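Local structure of nitrogen regulatory protein P-II (Thiomonas intermedia, 5D4N) at residues E13-G18 with V92-D97; F23-L28 with I64-A69. The protein binds adenine nucleotides and bicarbonate as a trimeric, carboxysome-associated relative of the PII signalling proteins, and probably regulates partner proteins. One frame throughout, in Å; residues are numbered along the deposited sequence.

Contact 1. Residues E13-G18 with V92-D97. With ADP (adenosine-5'-diphosphate), chain D; ACT (acetate ion), chain G.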
loop_
_atom_site.group_PDB
_atom_site.type_symbol
_atom_site.label_atom_id
_atom_site.label_comp_id
_atom_site.label_asym_id
_atom_site.label_seq_id
_atom_site.Cartn_x
_atom_site.Cartn_y
_atom_site.Cartn_z
ATOM N N GLU A 13 2.438 -6.051 -4.151
ATOM C CA GLU A 13 1.943 -6.177 -2.778
ATOM C C GLU A 13 1.558 -7.658 -2.680
ATOM O O GLU A 13 0.698 -8.113 -3.445
ATOM C CB GLU A 13 0.701 -5.316 -2.506
ATOM C CG GLU A 13 1.118 -3.853 -2.408
ATOM C CD GLU A 13 -0.013 -2.872 -2.149
ATOM O OE1 GLU A 13 -1.196 -3.260 -2.255
ATOM O OE2 GLU A 13 0.298 -1.693 -1.873
ATOM N N ILE A 14 2.267 -8.424 -1.841
ATOM C CA ILE A 14 2.062 -9.882 -1.740
ATOM C C ILE A 14 1.489 -10.131 -0.362
ATOM O O ILE A 14 2.180 -9.888 0.626
ATOM C CB ILE A 14 3.401 -10.600 -1.905
ATOM C CG1 ILE A 14 4.060 -10.235 -3.250
ATOM C CG2 ILE A 14 3.199 -12.137 -1.758
ATOM C CD1 ILE A 14 5.617 -10.496 -3.249
ATOM N N ILE A 15 0.229 -10.573 -0.292
ATOM C CA ILE A 15 -0.437 -10.750 1.005
ATOM C C ILE A 15 -0.570 -12.223 1.257
ATOM O O ILE A 15 -1.132 -12.934 0.438
ATOM C CB ILE A 15 -1.805 -10.025 1.049
ATOM C CG1 ILE A 15 -1.608 -8.494 0.772
ATOM C CG2 ILE A 15 -2.480 -10.301 2.414
ATOM C CD1 ILE A 15 -2.917 -7.689 0.439
ATOM N N LEU A 16 -0.002 -12.690 2.364
ATOM C CA LEU A 16 0.000 -14.121 2.660
ATOM C C LEU A 16 0.170 -14.379 4.139
ATOM O O LEU A 16 0.482 -13.467 4.896
ATOM C CB LEU A 16 1.085 -14.863 1.816
ATOM C CG LEU A 16 2.558 -14.742 2.270
ATOM C CD1 LEU A 16 3.445 -15.627 1.381
ATOM C CD2 LEU A 16 3.084 -13.311 2.202
ATOM N N GLU A 17 -0.043 -15.626 4.569
ATOM C CA GLU A 17 0.125 -15.943 5.987
ATOM C C GLU A 17 1.585 -15.819 6.377
ATOM O O GLU A 17 2.475 -16.212 5.617
ATOM C CB GLU A 17 -0.369 -17.365 6.272
ATOM C CG GLU A 17 -1.878 -17.494 6.103
ATOM C CD GLU A 17 -2.293 -18.947 5.914
ATOM O OE1 GLU A 17 -1.993 -19.511 4.838
ATOM O OE2 GLU A 17 -2.839 -19.551 6.865
ATOM N N GLY A 18 1.819 -15.277 7.558
ATOM C CA GLY A 18 3.181 -15.047 8.035
ATOM C C GLY A 18 4.045 -16.297 8.088
ATOM O O GLY A 18 5.274 -16.203 7.996
ATOM N N VAL A 92 -2.869 -13.173 -1.998
ATOM C CA VAL A 92 -3.045 -12.470 -3.278
ATOM C C VAL A 92 -1.800 -11.675 -3.619
ATOM O O VAL A 92 -1.005 -11.345 -2.738
ATOM C CB VAL A 92 -4.267 -11.511 -3.210
ATOM C CG1 VAL A 92 -5.607 -12.263 -3.082
ATOM C CG2 VAL A 92 -4.103 -10.505 -2.066
ATOM N N VAL A 93 -1.643 -11.371 -4.912
ATOM C CA VAL A 93 -0.565 -10.497 -5.385
ATOM C C VAL A 93 -1.161 -9.392 -6.231
ATOM O O VAL A 93 -1.884 -9.667 -7.219
ATOM C CB VAL A 93 0.577 -11.213 -6.140
ATOM C CG1 VAL A 93 1.662 -10.202 -6.550
ATOM C CG2 VAL A 93 1.189 -12.319 -5.289
ATOM N N PHE A 94 -0.851 -8.129 -5.861
ATOM C CA PHE A 94 -1.315 -6.978 -6.625
ATOM C C PHE A 94 -0.115 -6.350 -7.295
ATOM O O PHE A 94 0.858 -6.007 -6.603
ATOM C CB PHE A 94 -1.989 -5.961 -5.718
ATOM C CG PHE A 94 -3.148 -6.473 -4.895
ATOM C CD1 PHE A 94 -4.040 -7.408 -5.421
ATOM C CD2 PHE A 94 -3.338 -6.035 -3.585
ATOM C CE1 PHE A 94 -5.118 -7.893 -4.649
ATOM C CE2 PHE A 94 -4.413 -6.497 -2.835
ATOM C CZ PHE A 94 -5.306 -7.406 -3.368
ATOM N N VAL A 95 -0.185 -6.174 -8.605
ATOM C CA VAL A 95 0.937 -5.540 -9.355
ATOM C C VAL A 95 0.575 -4.096 -9.636
ATOM O O VAL A 95 -0.491 -3.835 -10.194
ATOM C CB VAL A 95 1.243 -6.273 -10.692
ATOM C CG1 VAL A 95 2.499 -5.657 -11.353
ATOM C CG2 VAL A 95 1.415 -7.794 -10.464
ATOM N N HIS A 96 1.449 -3.162 -9.215
ATOM C CA HIS A 96 1.193 -1.729 -9.422
ATOM C C HIS A 96 2.261 -1.168 -10.355
ATOM O O HIS A 96 3.407 -1.669 -10.394
ATOM C CB HIS A 96 1.404 -0.962 -8.083
ATOM C CG HIS A 96 0.437 -1.305 -6.995
ATOM N ND1 HIS A 96 0.509 -2.516 -6.333
ATOM C CD2 HIS A 96 -0.553 -0.561 -6.439
ATOM C CE1 HIS A 96 -0.462 -2.480 -5.413
ATOM N NE2 HIS A 96 -1.108 -1.325 -5.432
ATOM N N ASP A 97 1.929 -0.071 -11.038
ATOM C CA ASP A 97 2.909 0.707 -11.765
ATOM C C ASP A 97 3.325 1.793 -10.785
ATOM O O ASP A 97 2.480 2.387 -10.099
ATOM C CB ASP A 97 2.277 1.364 -12.997
ATOM C CG ASP A 97 2.133 0.386 -14.132
ATOM O OD1 ASP A 97 3.059 -0.384 -14.353
ATOM O OD2 ASP A 97 1.138 0.474 -14.861
HETATM P PB ADP D . -8.995 -18.023 2.226
HETATM O O1B ADP D . -9.658 -18.601 1.098
HETATM O O2B ADP D . -8.104 -19.046 2.872
HETATM O O3B ADP D . -10.007 -17.563 3.252
HETATM P PA ADP D . -7.933 -15.871 0.415
HETATM O O1A ADP D . -6.829 -16.353 -0.458
HETATM O O2A ADP D . -9.237 -15.707 -0.397
HETATM O O3A ADP D . -8.111 -16.785 1.720
HETATM O "O5'" ADP D . -7.533 -14.445 0.996
HETATM C "C5'" ADP D . -6.438 -14.354 1.921
HETATM C "C4'" ADP D . -6.201 -12.908 2.275
HETATM O "O4'" ADP D . -5.882 -12.168 1.080
HETATM C "C3'" ADP D . -7.426 -12.197 2.833
HETATM O "O3'" ADP D . -7.620 -12.468 4.218
HETATM C "C2'" ADP D . -7.059 -10.736 2.571
HETATM O "O2'" ADP D . -6.100 -10.316 3.521
HETATM C "C1'" ADP D . -6.369 -10.834 1.205
HETATM N N9 ADP D . -7.295 -10.564 0.108
HETATM C C8 ADP D . -8.073 -11.463 -0.575
HETATM N N7 ADP D . -8.902 -10.912 -1.429
HETATM C C5 ADP D . -8.644 -9.555 -1.309
HETATM C C6 ADP D . -9.163 -8.426 -1.978
HETATM N N6 ADP D . -10.161 -8.491 -2.875
HETATM N N1 ADP D . -8.628 -7.219 -1.680
HETATM C C2 ADP D . -7.667 -7.149 -0.750
HETATM N N3 ADP D . -7.124 -8.138 -0.033
HETATM C C4 ADP D . -7.649 -9.326 -0.374
HETATM C C ACT G . -3.733 -12.644 -8.047
HETATM O O ACT G . -4.518 -13.260 -8.851
HETATM O OXT ACT G . -3.754 -12.633 -6.749
HETATM C CH3 ACT G . -2.619 -11.791 -8.698
#
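I15 packs alongside V92 on the sheet face lining the ADP pocket, I15 CB 3.9 Å from V92 CG2, and its side chain slants across that of F94, CD1 3.8 Å from F94 CE2. The ring edge meets the nucleotide, F94 CZ 3.5 Å from ADP C2, and V92 CG1 touches ADP C8 at 3.6 Å. On the opposite face I14 and V93 lie side by side, both packed against F86 of helix 72-88. Backbone bonds pair E13 with F94 and I15 with V92 (I15 N to V92 O 2.8 Å). V93 N, turned away from strand 13-17, donates to OXT of an acetate, probably from the crystallisation liquor, at 3.1 Å. At the polar edge the extended E13 chain brings CD within 3.3 Å of H96 CE1, the carboxylate and imidazole planes 57° apart. E13 OE1 forms a salt bridge and H96 NE2 a hydrogen bond with K11 NZ of the second subunit; E13 OE2 salt-bridges K11 of its own chain. An alanine at E13 would probably leave both lysines without their carboxylate partner and open a gap beside H96. This antiparallel pairing of first and last strands belongs to the ferredoxin-like PII fold, here forming one wall of an intersubunit nucleotide pocket.

Contact 2. Residues F23-L28 with I64-A69. With AMP (adenosine monophosphate), chain F.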
loop_
_atom_site.group_PDB
_atom_site.type_symbol
_atom_site.label_atom_id
_atom_site.label_comp_id
_atom_site.label_asym_id
_atom_site.label_seq_id
_atom_site.Cartn_x
_atom_site.Cartn_y
_atom_site.Cartn_z
ATOM N N PHE A 23 9.342 -18.518 2.442
ATOM C CA PHE A 23 9.128 -19.002 1.081
ATOM C C PHE A 23 9.072 -17.795 0.132
ATOM O O PHE A 23 9.730 -17.777 -0.923
ATOM C CB PHE A 23 7.809 -19.768 1.006
ATOM C CG PHE A 23 7.406 -20.166 -0.389
ATOM C CD1 PHE A 23 6.661 -19.306 -1.189
ATOM C CD2 PHE A 23 7.749 -21.415 -0.902
ATOM C CE1 PHE A 23 6.341 -19.647 -2.502
ATOM C CE2 PHE A 23 7.383 -21.775 -2.211
ATOM C CZ PHE A 23 6.706 -20.868 -3.011
ATOM N N ALA A 24 8.274 -16.802 0.514
ATOM C CA ALA A 24 8.111 -15.612 -0.325
ATOM C C ALA A 24 9.390 -14.796 -0.451
ATOM O O ALA A 24 9.763 -14.425 -1.568
ATOM C CB ALA A 24 7.005 -14.758 0.230
ATOM N N THR A 25 10.056 -14.485 0.678
ATOM C CA THR A 25 11.324 -13.691 0.635
ATOM C C THR A 25 12.428 -14.441 -0.112
ATOM O O THR A 25 13.205 -13.827 -0.853
ATOM C CB THR A 25 11.730 -13.176 2.005
ATOM O OG1 THR A 25 12.067 -14.301 2.844
ATOM C CG2 THR A 25 10.640 -12.267 2.628
ATOM N N ASP A 26 12.443 -15.791 -0.005
ATOM C CA ASP A 26 13.401 -16.589 -0.767
ATOM C C ASP A 26 13.151 -16.454 -2.278
ATOM O O ASP A 26 14.121 -16.345 -3.024
ATOM C CB ASP A 26 13.339 -18.059 -0.383
ATOM C CG ASP A 26 14.020 -18.431 0.916
ATOM O OD1 ASP A 26 14.741 -17.563 1.493
ATOM O OD2 ASP A 26 13.846 -19.577 1.354
ATOM N N LEU A 27 11.870 -16.445 -2.724
ATOM C CA LEU A 27 11.573 -16.221 -4.152
ATOM C C LEU A 27 12.065 -14.854 -4.583
ATOM O O LEU A 27 12.628 -14.703 -5.676
ATOM C CB LEU A 27 10.067 -16.293 -4.432
ATOM C CG LEU A 27 9.467 -17.695 -4.539
ATOM C CD1 LEU A 27 7.994 -17.592 -4.905
ATOM C CD2 LEU A 27 10.225 -18.563 -5.533
ATOM N N LEU A 28 11.828 -13.839 -3.749
ATOM C CA LEU A 28 12.277 -12.484 -4.098
ATOM C C LEU A 28 13.792 -12.426 -4.185
ATOM O O LEU A 28 14.309 -11.919 -5.167
ATOM C CB LEU A 28 11.758 -11.439 -3.104
ATOM C CG LEU A 28 10.233 -11.321 -2.989
ATOM C CD1 LEU A 28 9.874 -10.429 -1.828
ATOM C CD2 LEU A 28 9.614 -10.798 -4.273
ATOM N N ILE A 64 0.652 -11.107 6.570
ATOM C CA ILE A 64 1.615 -10.039 6.321
ATOM C C ILE A 64 1.442 -9.556 4.889
ATOM O O ILE A 64 0.853 -10.257 4.052
ATOM C CB ILE A 64 3.096 -10.501 6.551
ATOM C CG1 ILE A 64 3.483 -11.655 5.560
ATOM C CG2 ILE A 64 3.349 -10.882 7.995
ATOM C CD1 ILE A 64 4.956 -12.026 5.568
ATOM N N MET A 65 1.963 -8.365 4.601
ATOM C CA MET A 65 1.993 -7.859 3.240
ATOM C C MET A 65 3.421 -7.523 2.931
ATOM O O MET A 65 4.040 -6.715 3.648
ATOM C CB MET A 65 1.110 -6.609 3.053
ATOM C CG MET A 65 1.208 -6.072 1.650
ATOM S SD MET A 65 0.004 -4.756 1.291
ATOM C CE MET A 65 0.562 -3.450 2.446
ATOM N N ILE A 66 3.960 -8.153 1.887
ATOM C CA ILE A 66 5.336 -7.875 1.474
ATOM C C ILE A 66 5.223 -6.908 0.306
ATOM O O ILE A 66 4.537 -7.215 -0.686
ATOM C CB ILE A 66 6.055 -9.176 1.048
ATOM C CG1 ILE A 66 6.110 -10.152 2.227
ATOM C CG2 ILE A 66 7.471 -8.811 0.546
ATOM C CD1 ILE A 66 6.599 -11.596 1.825
ATOM N N ILE A 67 5.891 -5.749 0.417
ATOM C CA ILE A 67 5.865 -4.737 -0.626
ATOM C C ILE A 67 7.213 -4.847 -1.304
ATOM O O ILE A 67 8.249 -4.711 -0.641
ATOM C CB ILE A 67 5.698 -3.312 -0.015
ATOM C CG1 ILE A 67 4.367 -3.178 0.737
ATOM C CG2 ILE A 67 5.838 -2.243 -1.114
ATOM C CD1 ILE A 67 4.337 -1.888 1.624
ATOM N N ALA A 68 7.213 -5.069 -2.618
ATOM C CA ALA A 68 8.467 -5.228 -3.310
ATOM C C ALA A 68 8.495 -4.459 -4.607
ATOM O O ALA A 68 7.736 -4.791 -5.518
ATOM C CB ALA A 68 8.731 -6.719 -3.562
ATOM N N ALA A 69 9.349 -3.405 -4.684
ATOM C CA ALA A 69 9.537 -2.660 -5.927
ATOM C C ALA A 69 10.528 -3.445 -6.759
ATOM O O ALA A 69 11.638 -3.760 -6.304
ATOM C CB ALA A 69 10.092 -1.256 -5.642
HETATM P P AMP F . 17.985 0.780 1.572
HETATM O O1P AMP F . 18.464 -0.081 0.411
HETATM O O2P AMP F . 18.943 0.626 2.739
HETATM O O3P AMP F . 17.697 2.194 1.206
HETATM O "O5'" AMP F . 16.627 0.094 2.104
HETATM C "C5'" AMP F . 15.965 0.643 3.267
HETATM C "C4'" AMP F . 14.569 0.078 3.335
HETATM O "O4'" AMP F . 13.811 0.517 2.196
HETATM C "C3'" AMP F . 14.499 -1.444 3.262
HETATM O "O3'" AMP F . 14.810 -2.054 4.508
HETATM C "C2'" AMP F . 13.041 -1.647 2.831
HETATM O "O2'" AMP F . 12.194 -1.472 3.961
HETATM C "C1'" AMP F . 12.864 -0.481 1.834
HETATM N N9 AMP F . 13.145 -0.880 0.458
HETATM C C8 AMP F . 14.346 -0.825 -0.207
HETATM N N7 AMP F . 14.309 -1.328 -1.417
HETATM C C5 AMP F . 13.000 -1.767 -1.547
HETATM C C6 AMP F . 12.315 -2.410 -2.597
HETATM N N6 AMP F . 12.897 -2.743 -3.764
HETATM N N1 AMP F . 10.999 -2.681 -2.412
HETATM C C2 AMP F . 10.419 -2.349 -1.250
HETATM N N3 AMP F . 10.975 -1.775 -0.173
HETATM C C4 AMP F . 12.270 -1.489 -0.400
#
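I66 points its CB from the sheet toward helix 23-28, and its two branches meet different turns of that helix. CG2, anti to the backbone N, approaches one methyl of L28, with I66 CG2 3.7 Å from L28 CD1; their side chains pass alongside, pointing opposite ways. CG1 stands anti to the carbonyl carbon (chi1 -61°) and carries the chain to its tip, CD1. That methyl presses on A24, I66 CD1 to A24 CB being 3.6 Å, and more loosely reaches T25 CG2 at 4.2 Å, the T25 side chain roughly perpendicular to that of I66. One turn on, L28 CD2 lies 4.2 Å from A68 CB. Small residues at A24 and A68 flank the two larger ones, with helix and strand running nearly parallel (7°) and their axes 10.7 Å apart at closest. T25 turns its OG1 back to weak hydrogen bonds with K21 O and E22 O. F82 and L78 of helix 72-88 continue the core. At its far end the strand meets AMP: A69 N donates to AMP N1 at 2.9 Å, and AMP N6 to A69 O. Methyls thus join helix to sheet, while the backbone N and O of A69 read the N1/N6 edge of adenine.

Contacts 1 and 2 share a sheet, their centres 8 Å apart, because strands 7-17 and 63-70 are neighbours in it. Probable hydrogen bonds I14 O to I66 N (2.8 Å) and L16 O to I64 N (2.9 Å) tie them, and I15 CG1 packs on M65 CG at 3.8 Å. I14 also touches L28, and L16 touches A24, so the helix of contact 2 covers residues of both strands. The contacts serve two equivalent intersubunit sites: contact 1 gives I15, V92 and F94 to the ADP site, contact 2 gives A69 to the AMP site. F94 packs on A69 of the second subunit, while A69 meets F94 of the third. I66, facing the helix, keeps its side chain about 12 Å from ADP.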